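Local coordinates for hemolysin activator protein CdiB (Acinetobacter baumannii ACICU, PDB 6WIL) that probably acts as the outer-membrane transporter of a two-partner secretion system, exporting its partner toxin for contact-dependent growth inhibition, at residues N37-L47 with N102-K113. Numbering follows the deposited sequence.
Sequences NTKPLQDFKHL and NIVNYAQNELLK
The hydroxyl OG1 of Thr-38 donates a weak hydrogen bond to OD1 of Asn-109, at 3.5 Å, with the two side chains crossing at about a right angle. Thr-38 sits at the centre of an inverse gamma turn, and its OG1 is anti to the backbone N (chi1 166°), which also brings it within 3.4 Å of CG of Lys-113. Phe-44 lays its ring on the backbone of Tyr-106, about one turn before Asn-109 on the helix: CA of Tyr-106 makes a CH-pi contact over one face, 4.1 Å from the ring centroid. Gln-42 O lies over the opposite face, 3.2 Å above the plane, so the phenyl group is sandwiched. The Tyr-106 ring meets it obliquely, planes 58° apart, while CE2 of Phe-44 reaches ND2 of Asn-109 at 3.7 Å. Here an irregular linker, running from helix 8-27 toward strand 55-56, is laid along helix 97-113 of the first POTRA domain, outside the 16-stranded barrel. Leu-47 packs at the far end of the contact, its CD1 3.7 Å from CD2 of Tyr-106 and its CB against CG1 of Ile-103. Helix 77-85 continues this apolar cluster through Ile-83, which touches both Ile-103 and Tyr-106. His-86, just after that helix in the chain, takes part twice, hydrogen-bonding to O of Phe-44 through NE2 and meeting the Tyr-106 ring edge-to-face.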
loop_
_atom_site.group_PDB
_atom_site.type_symbol
_atom_site.label_atom_id
_atom_site.label_comp_id
_atom_site.label_asym_id
_atom_site.label_seq_id
_atom_site.Cartn_x
_atom_site.Cartn_y
_atom_site.Cartn_z
ATOM N N ASN A 37 -3.382 -18.905 9.990
ATOM C CA ASN A 37 -2.580 -19.964 10.596
ATOM C C ASN A 37 -3.055 -20.301 12.005
ATOM O O ASN A 37 -3.123 -21.481 12.374
ATOM C CB ASN A 37 -1.106 -19.556 10.597
ATOM C CG ASN A 37 -0.275 -20.360 11.574
ATOM O OD1 ASN A 37 0.084 -21.508 11.308
ATOM N ND2 ASN A 37 0.045 -19.755 12.711
ATOM N N THR A 38 -3.384 -19.289 12.810
ATOM C CA THR A 38 -3.882 -19.525 14.167
ATOM C C THR A 38 -5.354 -19.920 14.066
ATOM O O THR A 38 -6.274 -19.139 14.325
ATOM C CB THR A 38 -3.670 -18.304 15.057
ATOM O OG1 THR A 38 -4.439 -18.441 16.260
ATOM C CG2 THR A 38 -4.059 -17.012 14.337
ATOM N N LYS A 39 -5.571 -21.174 13.669
ATOM C CA LYS A 39 -6.906 -21.708 13.458
ATOM C C LYS A 39 -7.312 -22.522 14.676
ATOM O O LYS A 39 -6.767 -23.619 14.884
ATOM C CB LYS A 39 -6.928 -22.576 12.200
ATOM C CG LYS A 39 -8.286 -22.751 11.539
ATOM C CD LYS A 39 -8.116 -23.331 10.138
ATOM C CE LYS A 39 -9.444 -23.742 9.524
ATOM N NZ LYS A 39 -10.376 -22.593 9.361
ATOM N N PRO A 40 -8.232 -22.040 15.515
ATOM C CA PRO A 40 -8.647 -22.824 16.689
ATOM C C PRO A 40 -9.397 -24.078 16.261
ATOM O O PRO A 40 -10.497 -23.999 15.708
ATOM C CB PRO A 40 -9.554 -21.858 17.463
ATOM C CG PRO A 40 -9.242 -20.499 16.923
ATOM C CD PRO A 40 -8.858 -20.708 15.492
ATOM N N LEU A 41 -8.786 -25.241 16.501
ATOM C CA LEU A 41 -9.476 -26.506 16.268
ATOM C C LEU A 41 -10.729 -26.596 17.129
ATOM O O LEU A 41 -11.843 -26.781 16.625
ATOM C CB LEU A 41 -8.540 -27.678 16.566
ATOM C CG LEU A 41 -9.215 -29.053 16.553
ATOM C CD1 LEU A 41 -9.121 -29.691 15.174
ATOM C CD2 LEU A 41 -8.639 -29.968 17.626
ATOM N N GLN A 42 -10.552 -26.468 18.438
ATOM C CA GLN A 42 -11.632 -26.416 19.409
ATOM C C GLN A 42 -11.693 -25.007 19.974
ATOM O O GLN A 42 -10.662 -24.460 20.381
ATOM C CB GLN A 42 -11.381 -27.421 20.535
ATOM C CG GLN A 42 -9.892 -27.570 20.849
ATOM C CD GLN A 42 -9.608 -27.955 22.289
ATOM O OE1 GLN A 42 -10.257 -27.474 23.219
ATOM N NE2 GLN A 42 -8.624 -28.829 22.480
ATOM N N ASP A 43 -12.880 -24.409 19.993
ATOM C CA ASP A 43 -12.991 -23.146 20.700
ATOM C C ASP A 43 -12.795 -23.393 22.189
ATOM O O ASP A 43 -13.127 -24.458 22.718
ATOM C CB ASP A 43 -14.335 -22.464 20.445
ATOM C CG ASP A 43 -14.286 -20.967 20.731
ATOM O OD1 ASP A 43 -13.375 -20.528 21.470
ATOM O OD2 ASP A 43 -15.151 -20.228 20.214
ATOM N N PHE A 44 -12.227 -22.399 22.862
ATOM C CA PHE A 44 -11.772 -22.559 24.235
ATOM C C PHE A 44 -12.732 -21.938 25.240
ATOM O O PHE A 44 -12.298 -21.394 26.261
ATOM C CB PHE A 44 -10.365 -21.981 24.367
ATOM C CG PHE A 44 -9.402 -22.526 23.345
ATOM C CD1 PHE A 44 -8.874 -23.801 23.482
ATOM C CD2 PHE A 44 -9.035 -21.771 22.241
ATOM C CE1 PHE A 44 -7.994 -24.309 22.544
ATOM C CE2 PHE A 44 -8.154 -22.275 21.299
ATOM C CZ PHE A 44 -7.634 -23.544 21.451
ATOM N N LYS A 45 -14.038 -22.021 24.963
ATOM C CA LYS A 45 -15.045 -21.507 25.887
ATOM C C LYS A 45 -14.879 -22.118 27.270
ATOM O O LYS A 45 -14.848 -21.405 28.280
ATOM C CB LYS A 45 -16.449 -21.784 25.343
ATOM C CG LYS A 45 -17.174 -20.555 24.809
ATOM C CD LYS A 45 -18.570 -20.904 24.304
ATOM C CE LYS A 45 -19.506 -21.308 25.439
ATOM N NZ LYS A 45 -19.812 -20.180 26.366
ATOM N N HIS A 46 -14.763 -23.442 27.333
ATOM C CA HIS A 46 -14.550 -24.153 28.586
ATOM C C HIS A 46 -13.323 -25.040 28.440
ATOM O O HIS A 46 -13.298 -25.937 27.591
ATOM C CB HIS A 46 -15.774 -24.989 28.967
ATOM C CG HIS A 46 -17.075 -24.395 28.524
ATOM N ND1 HIS A 46 -17.750 -24.840 27.408
ATOM C CD2 HIS A 46 -17.820 -23.390 29.041
ATOM C CE1 HIS A 46 -18.860 -24.138 27.259
ATOM N NE2 HIS A 46 -18.925 -23.250 28.235
ATOM N N LEU A 47 -12.308 -24.782 29.262
ATOM C CA LEU A 47 -11.127 -25.631 29.335
ATOM C C LEU A 47 -11.206 -26.657 30.454
ATOM O O LEU A 47 -10.698 -27.771 30.295
ATOM C CB LEU A 47 -9.872 -24.773 29.530
ATOM C CG LEU A 47 -9.722 -23.586 28.571
ATOM C CD1 LEU A 47 -8.599 -22.665 29.022
ATOM C CD2 LEU A 47 -9.486 -24.072 27.150
ATOM N N ASN A 102 -6.602 -29.508 27.615
ATOM C CA ASN A 102 -7.235 -28.339 27.015
ATOM C C ASN A 102 -6.511 -27.054 27.401
ATOM O O ASN A 102 -6.360 -26.150 26.573
ATOM C CB ASN A 102 -8.707 -28.271 27.422
ATOM C CG ASN A 102 -9.523 -29.413 26.849
ATOM O OD1 ASN A 102 -9.140 -30.023 25.849
ATOM N ND2 ASN A 102 -10.659 -29.704 27.476
ATOM N N ILE A 103 -6.067 -26.951 28.657
ATOM C CA ILE A 103 -5.291 -25.787 29.078
ATOM C C ILE A 103 -4.002 -25.693 28.274
ATOM O O ILE A 103 -3.598 -24.605 27.843
ATOM C CB ILE A 103 -5.018 -25.851 30.592
ATOM C CG1 ILE A 103 -6.311 -25.608 31.374
ATOM C CG2 ILE A 103 -3.938 -24.849 30.994
ATOM C CD1 ILE A 103 -6.285 -26.162 32.785
ATOM N N VAL A 104 -3.349 -26.833 28.039
ATOM C CA VAL A 104 -2.127 -26.844 27.244
ATOM C C VAL A 104 -2.421 -26.443 25.801
ATOM O O VAL A 104 -1.712 -25.618 25.215
ATOM C CB VAL A 104 -1.445 -28.223 27.331
ATOM C CG1 VAL A 104 -0.541 -28.459 26.131
ATOM C CG2 VAL A 104 -0.645 -28.327 28.619
ATOM N N ASN A 105 -3.476 -27.012 25.209
ATOM C CA ASN A 105 -3.833 -26.650 23.838
ATOM C C ASN A 105 -4.183 -25.175 23.718
ATOM O O ASN A 105 -3.925 -24.559 22.678
ATOM C CB ASN A 105 -5.005 -27.499 23.349
ATOM C CG ASN A 105 -4.582 -28.885 22.925
ATOM O OD1 ASN A 105 -3.478 -29.082 22.415
ATOM N ND2 ASN A 105 -5.461 -29.858 23.132
ATOM N N TYR A 106 -4.781 -24.599 24.762
ATOM C CA TYR A 106 -5.115 -23.179 24.738
ATOM C C TYR A 106 -3.859 -22.319 24.793
ATOM O O TYR A 106 -3.744 -21.330 24.058
ATOM C CB TYR A 106 -6.052 -22.851 25.904
ATOM C CG TYR A 106 -6.464 -21.399 26.005
ATOM C CD1 TYR A 106 -7.201 -20.793 24.998
ATOM C CD2 TYR A 106 -6.141 -20.643 27.123
ATOM C CE1 TYR A 106 -7.595 -19.471 25.093
ATOM C CE2 TYR A 106 -6.528 -19.318 27.227
ATOM C CZ TYR A 106 -7.254 -18.738 26.208
ATOM O OH TYR A 106 -7.643 -17.422 26.305
ATOM N N ALA A 107 -2.905 -22.682 25.654
ATOM C CA ALA A 107 -1.658 -21.936 25.735
ATOM C C ALA A 107 -0.804 -22.104 24.486
ATOM O O ALA A 107 0.040 -21.245 24.207
ATOM C CB ALA A 107 -0.871 -22.365 26.973
ATOM N N GLN A 108 -1.003 -23.184 23.730
ATOM C CA GLN A 108 -0.262 -23.379 22.489
ATOM C C GLN A 108 -0.887 -22.591 21.346
ATOM O O GLN A 108 -0.169 -22.051 20.497
ATOM C CB GLN A 108 -0.198 -24.868 22.146
ATOM C CG GLN A 108 0.418 -25.186 20.789
ATOM C CD GLN A 108 1.920 -24.972 20.750
ATOM O OE1 GLN A 108 2.570 -24.833 21.787
ATOM N NE2 GLN A 108 2.481 -24.951 19.546
ATOM N N ASN A 109 -2.220 -22.520 21.306
ATOM C CA ASN A 109 -2.882 -21.660 20.332
ATOM C C ASN A 109 -2.490 -20.205 20.542
ATOM O O ASN A 109 -2.300 -19.457 19.577
ATOM C CB ASN A 109 -4.399 -21.833 20.426
ATOM C CG ASN A 109 -5.154 -20.890 19.510
ATOM O OD1 ASN A 109 -5.261 -21.129 18.308
ATOM N ND2 ASN A 109 -5.695 -19.816 20.077
ATOM N N GLU A 110 -2.349 -19.790 21.803
ATOM C CA GLU A 110 -1.886 -18.437 22.089
ATOM C C GLU A 110 -0.451 -18.242 21.618
ATOM O O GLU A 110 -0.072 -17.147 21.185
ATOM C CB GLU A 110 -2.006 -18.150 23.585
ATOM C CG GLU A 110 -2.007 -16.677 23.913
ATOM C CD GLU A 110 -3.060 -15.923 23.126
ATOM O OE1 GLU A 110 -4.249 -16.302 23.211
ATOM O OE2 GLU A 110 -2.693 -14.969 22.407
ATOM N N LEU A 111 0.362 -19.296 21.701
ATOM C CA LEU A 111 1.723 -19.236 21.182
ATOM C C LEU A 111 1.716 -19.014 19.674
ATOM O O LEU A 111 2.457 -18.172 19.153
ATOM C CB LEU A 111 2.467 -20.525 21.542
ATOM C CG LEU A 111 3.991 -20.479 21.625
ATOM C CD1 LEU A 111 4.427 -19.463 22.668
ATOM C CD2 LEU A 111 4.542 -21.859 21.959
ATOM N N LEU A 112 0.874 -19.764 18.957
ATOM C CA LEU A 112 0.742 -19.573 17.517
ATOM C C LEU A 112 0.104 -18.231 17.182
ATOM O O LEU A 112 0.390 -17.660 16.124
ATOM C CB LEU A 112 -0.077 -20.714 16.913
ATOM C CG LEU A 112 0.473 -22.121 17.145
ATOM C CD1 LEU A 112 -0.436 -23.170 16.517
ATOM C CD2 LEU A 112 1.887 -22.235 16.596
ATOM N N LYS A 113 -0.765 -17.720 18.061
ATOM C CA LYS A 113 -1.372 -16.412 17.837
ATOM C C LYS A 113 -0.311 -15.328 17.695
ATOM O O LYS A 113 -0.425 -14.445 16.838
ATOM C CB LYS A 113 -2.324 -16.068 18.981
ATOM C CG LYS A 113 -3.796 -16.140 18.630
ATOM C CD LYS A 113 -4.636 -15.563 19.760
ATOM C CE LYS A 113 -6.120 -15.748 19.505
ATOM N NZ LYS A 113 -6.891 -15.734 20.778
#